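Local coordinates for La-related protein 7 homolog (Schizosaccharomyces pombe, PDB 6TZN) that binds telomerase RNA ter1 and promotes its assembly with the catalytic subunit trt1, here represented by its C-terminal xRRM domain, at residues Y34-S37 against R38-N42; T65-H68 against A69-C72; I73-F76 against R77-R81. All blocks are in the same frame, centred on the assembly; numbering follows the deposited sequence.

Contact 1 of 3, residues Y34-S37 against R38-N42; sequences YVFS and RQTQN
Near the C-terminal end of helix 25-39 in the xRRM domain, Arg38 forms a cation-pi stack on Tyr34, one turn away on the partly exposed side of the helix. The guanidinium lies flat on the phenol ring, planes 13° apart, with CZ of Arg38 3.6 Å from the centroid of the Tyr34 ring and NH1 over the ring centre. The Tyr34 ring is placed for this by a CG anti to the backbone N (chi1 -176°), while the arginine chain bends back on itself beyond CG. The same NH1 also donates to Tyr34 O at 3.1 Å, a nearly straight bond (164°) with the oxygen in the guanidinium plane, which fixes the rotation of the group over the ring. Ser37 OG donates to Tyr34 O from the opposite face of the carbonyl, at 2.9 Å, so two side chains grip one backbone oxygen. Further on, Phe36 O receives both Gln39 N (2.9 Å) and Thr40 N (3.1 Å), and Thr40 OG1 accepts from Asn42 N at 3.1 Å, an ST turn. Thr40 CG2 meets Phe36 CE1 at 3.7 Å, the two side chains running alongside. On the inner side of this helix end, Val35 packs on Ala75 and Phe36 on Thr71, both of helix 66-78, while Tyr34 touches Arg81 and Arg90 in the loops.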
loop_
_atom_site.group_PDB
_atom_site.type_symbol
_atom_site.label_atom_id
_atom_site.label_comp_id
_atom_site.label_asym_id
_atom_site.label_seq_id
_atom_site.Cartn_x
_atom_site.Cartn_y
_atom_site.Cartn_z
ATOM N N TYR A 34 8.192 3.499 -5.474
ATOM C CA TYR A 34 8.134 4.435 -6.590
ATOM C C TYR A 34 7.190 5.589 -6.279
ATOM O O TYR A 34 7.538 6.764 -6.459
ATOM C CB TYR A 34 7.684 3.672 -7.842
ATOM C CG TYR A 34 7.678 4.496 -9.102
ATOM C CD1 TYR A 34 6.595 5.310 -9.420
ATOM C CD2 TYR A 34 8.760 4.468 -9.971
ATOM C CE1 TYR A 34 6.598 6.079 -10.569
ATOM C CE2 TYR A 34 8.766 5.224 -11.125
ATOM C CZ TYR A 34 7.685 6.029 -11.416
ATOM O OH TYR A 34 7.696 6.776 -12.565
ATOM N N VAL A 35 5.990 5.269 -5.798
ATOM C CA VAL A 35 5.000 6.295 -5.483
ATOM C C VAL A 35 5.458 7.157 -4.309
ATOM O O VAL A 35 5.367 8.394 -4.355
ATOM C CB VAL A 35 3.640 5.615 -5.227
ATOM C CG1 VAL A 35 2.621 6.594 -4.689
ATOM C CG2 VAL A 35 3.128 4.969 -6.504
ATOM N N PHE A 36 5.976 6.517 -3.256
ATOM C CA PHE A 36 6.461 7.218 -2.070
ATOM C C PHE A 36 7.498 8.266 -2.443
ATOM O O PHE A 36 7.464 9.393 -1.935
ATOM C CB PHE A 36 7.078 6.176 -1.125
ATOM C CG PHE A 36 7.246 6.620 0.311
ATOM C CD1 PHE A 36 8.299 7.446 0.676
ATOM C CD2 PHE A 36 6.397 6.151 1.305
ATOM C CE1 PHE A 36 8.481 7.825 2.000
ATOM C CE2 PHE A 36 6.572 6.522 2.623
ATOM C CZ PHE A 36 7.613 7.366 2.972
ATOM N N SER A 37 8.419 7.923 -3.347
ATOM C CA SER A 37 9.492 8.846 -3.700
ATOM C C SER A 37 8.985 10.086 -4.427
ATOM O O SER A 37 9.641 11.134 -4.365
ATOM C CB SER A 37 10.570 8.136 -4.521
ATOM O OG SER A 37 10.122 7.851 -5.830
ATOM N N ARG A 38 7.838 10.000 -5.106
ATOM C CA ARG A 38 7.225 11.187 -5.695
ATOM C C ARG A 38 6.510 12.047 -4.666
ATOM O O ARG A 38 6.262 13.225 -4.933
ATOM C CB ARG A 38 6.223 10.802 -6.789
ATOM C CG ARG A 38 6.815 10.687 -8.179
ATOM C CD ARG A 38 7.376 9.317 -8.420
ATOM N NE ARG A 38 8.275 9.318 -9.560
ATOM C CZ ARG A 38 9.274 8.460 -9.709
ATOM N NH1 ARG A 38 9.472 7.520 -8.791
ATOM N NH2 ARG A 38 10.064 8.547 -10.774
ATOM N N GLN A 39 6.184 11.493 -3.500
ATOM C CA GLN A 39 5.490 12.232 -2.453
ATOM C C GLN A 39 6.457 12.992 -1.555
ATOM O O GLN A 39 6.150 14.107 -1.112
ATOM C CB GLN A 39 4.634 11.268 -1.623
ATOM C CG GLN A 39 3.648 11.939 -0.694
ATOM C CD GLN A 39 2.598 12.739 -1.446
ATOM O OE1 GLN A 39 2.369 12.523 -2.643
ATOM N NE2 GLN A 39 1.944 13.654 -0.748
ATOM N N THR A 40 7.629 12.418 -1.291
ATOM C CA THR A 40 8.623 13.084 -0.467
ATOM C C THR A 40 9.991 12.485 -0.754
ATOM O O THR A 40 10.116 11.298 -1.071
ATOM C CB THR A 40 8.291 12.965 1.026
ATOM O OG1 THR A 40 9.244 13.718 1.787
ATOM C CG2 THR A 40 8.332 11.512 1.476
ATOM N N GLN A 41 11.010 13.332 -0.658
ATOM C CA GLN A 41 12.395 12.897 -0.686
ATOM C C GLN A 41 13.048 12.992 0.684
ATOM O O GLN A 41 14.249 12.729 0.805
ATOM C CB GLN A 41 13.190 13.717 -1.708
ATOM C CG GLN A 41 12.973 13.281 -3.151
ATOM C CD GLN A 41 13.434 11.860 -3.404
ATOM O OE1 GLN A 41 12.651 11.006 -3.818
ATOM N NE2 GLN A 41 14.711 11.599 -3.156
ATOM N N ASN A 42 12.284 13.355 1.716
ATOM C CA ASN A 42 12.846 13.559 3.046
ATOM C C ASN A 42 13.093 12.238 3.762
ATOM O O ASN A 42 14.103 12.085 4.456
ATOM C CB ASN A 42 11.919 14.450 3.873
#

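Contact 2 of 3, residues T65-H68 against A69-C72; sequences TPLH and AETC
Thr65, at the N-cap position, and residues 66-72 make up the start of helix 66-78, and regular i to i+4 backbone bonds join Ala69 to Thr65, Glu70 to Pro66, Thr71 to Leu67 and Cys72 to His68. The second of these, Glu70 N to Pro66 O, measures 2.9 Å. Leu67 O has an additional donor, for Thr71 OG1 reaches it at 2.9 Å from the face of the carbonyl plane opposite to Thr71 N. The hydroxyl gets there with OG1 beside its own backbone N (chi1 -61°), which sends CG2 the other way, onto Phe36 and Thr40. A valine in place of Thr71 would take from Leu67 O its hydroxyl donor and would probably leave the bond from the backbone N to hold this turn. On the exposed side Leu67 and Glu70 meet at a slant, CD1 of Leu67 3.9 Å from OE1 of Glu70. Thr65 OG1 is hydrogen-bonded at 2.7 Å to His68 ND1, tying the imidazole to the residue just before the helix. His68, Ala69 and Cys72 turn inward against Trp63 of strand 58-63, and Ala69 and Cys72 also reach Thr14 of strand 13-17. This helix start, with a threonine at the N-cap position and small side chains laid on the central strands, belongs to the second helix of the RRM fold, which packs on one face of the four-stranded antiparallel sheet.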
loop_
_atom_site.group_PDB
_atom_site.type_symbol
_atom_site.label_atom_id
_atom_site.label_comp_id
_atom_site.label_asym_id
_atom_site.label_seq_id
_atom_site.Cartn_x
_atom_site.Cartn_y
_atom_site.Cartn_z
ATOM N N THR A 65 7.211 3.310 10.524
ATOM C CA THR A 65 6.783 4.345 11.459
ATOM C C THR A 65 5.461 4.936 10.996
ATOM O O THR A 65 5.115 4.851 9.814
ATOM C CB THR A 65 7.803 5.491 11.574
ATOM O OG1 THR A 65 7.769 6.285 10.378
ATOM C CG2 THR A 65 9.218 4.968 11.830
ATOM N N PRO A 66 4.717 5.589 11.903
ATOM C CA PRO A 66 3.467 6.245 11.479
ATOM C C PRO A 66 3.667 7.302 10.407
ATOM O O PRO A 66 2.789 7.486 9.552
ATOM C CB PRO A 66 2.926 6.850 12.783
ATOM C CG PRO A 66 3.482 5.974 13.845
ATOM C CD PRO A 66 4.870 5.615 13.372
ATOM N N LEU A 67 4.806 7.994 10.415
ATOM C CA LEU A 67 5.068 8.984 9.376
ATOM C C LEU A 67 5.113 8.345 7.993
ATOM O O LEU A 67 4.604 8.919 7.025
ATOM C CB LEU A 67 6.366 9.734 9.672
ATOM C CG LEU A 67 6.707 10.815 8.646
ATOM C CD1 LEU A 67 5.581 11.843 8.550
ATOM C CD2 LEU A 67 8.033 11.481 8.980
ATOM N N HIS A 68 5.712 7.154 7.883
ATOM C CA HIS A 68 5.718 6.439 6.607
ATOM C C HIS A 68 4.299 6.111 6.158
ATOM O O HIS A 68 3.949 6.291 4.985
ATOM C CB HIS A 68 6.522 5.144 6.727
ATOM C CG HIS A 68 8.002 5.341 6.843
ATOM N ND1 HIS A 68 8.664 5.318 8.051
ATOM C CD2 HIS A 68 8.952 5.535 5.898
ATOM C CE1 HIS A 68 9.955 5.505 7.848
ATOM N NE2 HIS A 68 10.157 5.636 6.549
ATOM N N ALA A 69 3.470 5.617 7.083
ATOM C CA ALA A 69 2.097 5.271 6.729
ATOM C C ALA A 69 1.325 6.499 6.263
ATOM O O ALA A 69 0.577 6.434 5.280
ATOM C CB ALA A 69 1.388 4.600 7.906
ATOM N N GLU A 70 1.500 7.630 6.952
ATOM C CA GLU A 70 0.824 8.858 6.542
ATOM C C GLU A 70 1.287 9.312 5.164
ATOM O O GLU A 70 0.479 9.780 4.350
ATOM C CB GLU A 70 1.097 9.954 7.572
ATOM C CG GLU A 70 0.268 11.216 7.374
ATOM C CD GLU A 70 0.533 12.257 8.442
ATOM O OE1 GLU A 70 1.716 12.472 8.785
ATOM O OE2 GLU A 70 -0.440 12.860 8.939
ATOM N N THR A 71 2.589 9.193 4.889
ATOM C CA THR A 71 3.103 9.567 3.577
ATOM C C THR A 71 2.474 8.706 2.487
ATOM O O THR A 71 2.127 9.200 1.406
ATOM C CB THR A 71 4.628 9.426 3.568
ATOM O OG1 THR A 71 5.202 10.295 4.554
ATOM C CG2 THR A 71 5.203 9.749 2.197
ATOM N N CYS A 72 2.318 7.408 2.759
ATOM C CA CYS A 72 1.668 6.515 1.806
ATOM C C CYS A 72 0.235 6.961 1.529
ATOM O O CYS A 72 -0.193 7.040 0.368
ATOM C CB CYS A 72 1.696 5.092 2.360
ATOM S SG CYS A 72 0.797 3.898 1.361
#

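Contact 3 of 3, residues I73-F76 against R77-R81; sequences INAF and RTQER
Side-chain to backbone hydrogen bonds and an Asn-Arg pair link the last turns of helix 66-78 to the segment that leaves it. Asn74 OD1 takes a short, nearly straight bond from Arg77 NH1 (2.7 Å, 164°), with OD1 at the edge of the guanidinium and in its plane. The two side chains run side by side, with amide and guanidinium planes 72° apart; a bend at chi3 (69°) curls the arginine back over its own helix. Asn74 O is gripped twice by Thr78, by N at 3.0 Å and by OG1 at 2.9 Å, from opposite faces of the carbonyl. In the RRM fold this helix end leads through a long loop to the last strand, here 103-106, on which Ile73 and Phe76 pack through Ala104. Gln79, the first residue to leave helical angles, still bonds through its N to Ala75 O at 2.9 Å. Its OE1 is held side-on by Arg81, NE at 2.9 Å and NH2 at 2.7 Å, with the oxygen in the guanidinium plane. Gln79 NE2 donates to Val35 O of helix 25-39, and Arg81 NH1 to Arg90 O.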
loop_
_atom_site.group_PDB
_atom_site.type_symbol
_atom_site.label_atom_id
_atom_site.label_comp_id
_atom_site.label_asym_id
_atom_site.label_seq_id
_atom_site.Cartn_x
_atom_site.Cartn_y
_atom_site.Cartn_z
ATOM N N ILE A 73 -0.528 7.251 2.586
ATOM C CA ILE A 73 -1.910 7.694 2.407
ATOM C C ILE A 73 -1.963 8.953 1.553
ATOM O O ILE A 73 -2.763 9.057 0.613
ATOM C CB ILE A 73 -2.590 7.912 3.771
ATOM C CG1 ILE A 73 -2.606 6.618 4.586
ATOM C CG2 ILE A 73 -3.998 8.459 3.575
ATOM C CD1 ILE A 73 -3.236 5.472 3.874
ATOM N N ASN A 74 -1.102 9.928 1.859
ATOM C CA ASN A 74 -1.103 11.180 1.107
ATOM C C ASN A 74 -0.725 10.946 -0.349
ATOM O O ASN A 74 -1.291 11.570 -1.255
ATOM C CB ASN A 74 -0.140 12.178 1.750
ATOM C CG ASN A 74 -0.627 12.669 3.098
ATOM O OD1 ASN A 74 -1.813 12.582 3.407
ATOM N ND2 ASN A 74 0.292 13.191 3.909
ATOM N N ALA A 75 0.232 10.048 -0.592
ATOM C CA ALA A 75 0.708 9.796 -1.948
ATOM C C ALA A 75 -0.411 9.276 -2.844
ATOM O O ALA A 75 -0.601 9.762 -3.967
ATOM C CB ALA A 75 1.866 8.801 -1.906
ATOM N N PHE A 76 -1.155 8.269 -2.380
ATOM C CA PHE A 76 -2.217 7.725 -3.221
ATOM C C PHE A 76 -3.438 8.627 -3.294
ATOM O O PHE A 76 -4.200 8.538 -4.263
ATOM C CB PHE A 76 -2.596 6.313 -2.782
ATOM C CG PHE A 76 -1.567 5.289 -3.142
ATOM C CD1 PHE A 76 -1.485 4.798 -4.437
ATOM C CD2 PHE A 76 -0.654 4.845 -2.194
ATOM C CE1 PHE A 76 -0.528 3.866 -4.777
ATOM C CE2 PHE A 76 0.304 3.909 -2.524
ATOM C CZ PHE A 76 0.366 3.413 -3.821
ATOM N N ARG A 77 -3.632 9.507 -2.309
ATOM C CA ARG A 77 -4.725 10.466 -2.411
ATOM C C ARG A 77 -4.439 11.512 -3.479
ATOM O O ARG A 77 -5.349 11.936 -4.202
ATOM C CB ARG A 77 -4.967 11.143 -1.063
ATOM C CG ARG A 77 -6.189 12.046 -1.068
ATOM C CD ARG A 77 -6.292 12.869 0.204
ATOM N NE ARG A 77 -5.236 13.872 0.288
ATOM C CZ ARG A 77 -4.230 13.824 1.155
ATOM N NH1 ARG A 77 -4.143 12.818 2.014
ATOM N NH2 ARG A 77 -3.312 14.782 1.159
ATOM N N THR A 78 -3.179 11.923 -3.611
ATOM C CA THR A 78 -2.846 13.009 -4.518
ATOM C C THR A 78 -2.353 12.541 -5.883
ATOM O O THR A 78 -2.401 13.320 -6.834
ATOM C CB THR A 78 -1.835 13.968 -3.870
ATOM O OG1 THR A 78 -0.628 13.270 -3.553
ATOM C CG2 THR A 78 -2.409 14.558 -2.588
ATOM N N GLN A 79 -1.919 11.291 -6.016
ATOM C CA GLN A 79 -1.450 10.747 -7.288
ATOM C C GLN A 79 -2.455 9.720 -7.803
ATOM O O GLN A 79 -2.768 8.754 -7.104
ATOM C CB GLN A 79 -0.086 10.078 -7.117
ATOM C CG GLN A 79 1.005 10.945 -6.492
ATOM C CD GLN A 79 2.284 10.156 -6.253
ATOM O OE1 GLN A 79 2.625 9.270 -7.033
ATOM N NE2 GLN A 79 2.992 10.470 -5.173
ATOM N N GLU A 80 -2.941 9.926 -9.028
ATOM C CA GLU A 80 -3.729 8.910 -9.722
ATOM C C GLU A 80 -2.808 7.798 -10.192
ATOM O O GLU A 80 -1.914 8.022 -11.014
ATOM C CB GLU A 80 -4.409 9.518 -10.947
ATOM C CG GLU A 80 -5.574 10.411 -10.654
ATOM C CD GLU A 80 -6.205 10.983 -11.915
ATOM O OE1 GLU A 80 -7.290 11.578 -11.795
ATOM O OE2 GLU A 80 -5.625 10.844 -13.019
ATOM N N ARG A 81 -3.014 6.601 -9.675
ATOM C CA ARG A 81 -2.208 5.469 -10.101
ATOM C C ARG A 81 -3.132 4.287 -10.331
ATOM O O ARG A 81 -4.092 4.084 -9.583
ATOM C CB ARG A 81 -1.147 5.106 -9.044
ATOM C CG ARG A 81 -0.214 6.232 -8.653
ATOM C CD ARG A 81 1.072 6.195 -9.436
ATOM N NE ARG A 81 1.908 7.359 -9.151
ATOM C CZ ARG A 81 2.864 7.820 -9.951
ATOM N NH1 ARG A 81 3.140 7.227 -11.101
ATOM N NH2 ARG A 81 3.541 8.909 -9.599
#

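In the fold
All three contacts lie on the two helices on one side of the RRM sheet, or just past their ends. Contacts 2 and 3 follow one another along helix 66-78, whereas contact 1 closes helix 25-39, and each of the other two touches it. Phe36 CZ lies 3.5 Å from Thr71 CG2, an apolar meeting with contact 2; toward contact 3 the junction is more polar, with Gln39 OE1 packed 3.2 Å from Thr78 OG1. Contact 2 has the largest share of buried residues, four of eight, against three in contact 3 and two in contact 1, where Arg77 and Arg38 are exposed. Contacts 2 and 3 face different strands of the sheet. Both helix ends carry arginines, stacked on an aromatic ring in contact 1 but bound to side-chain amides in contact 3.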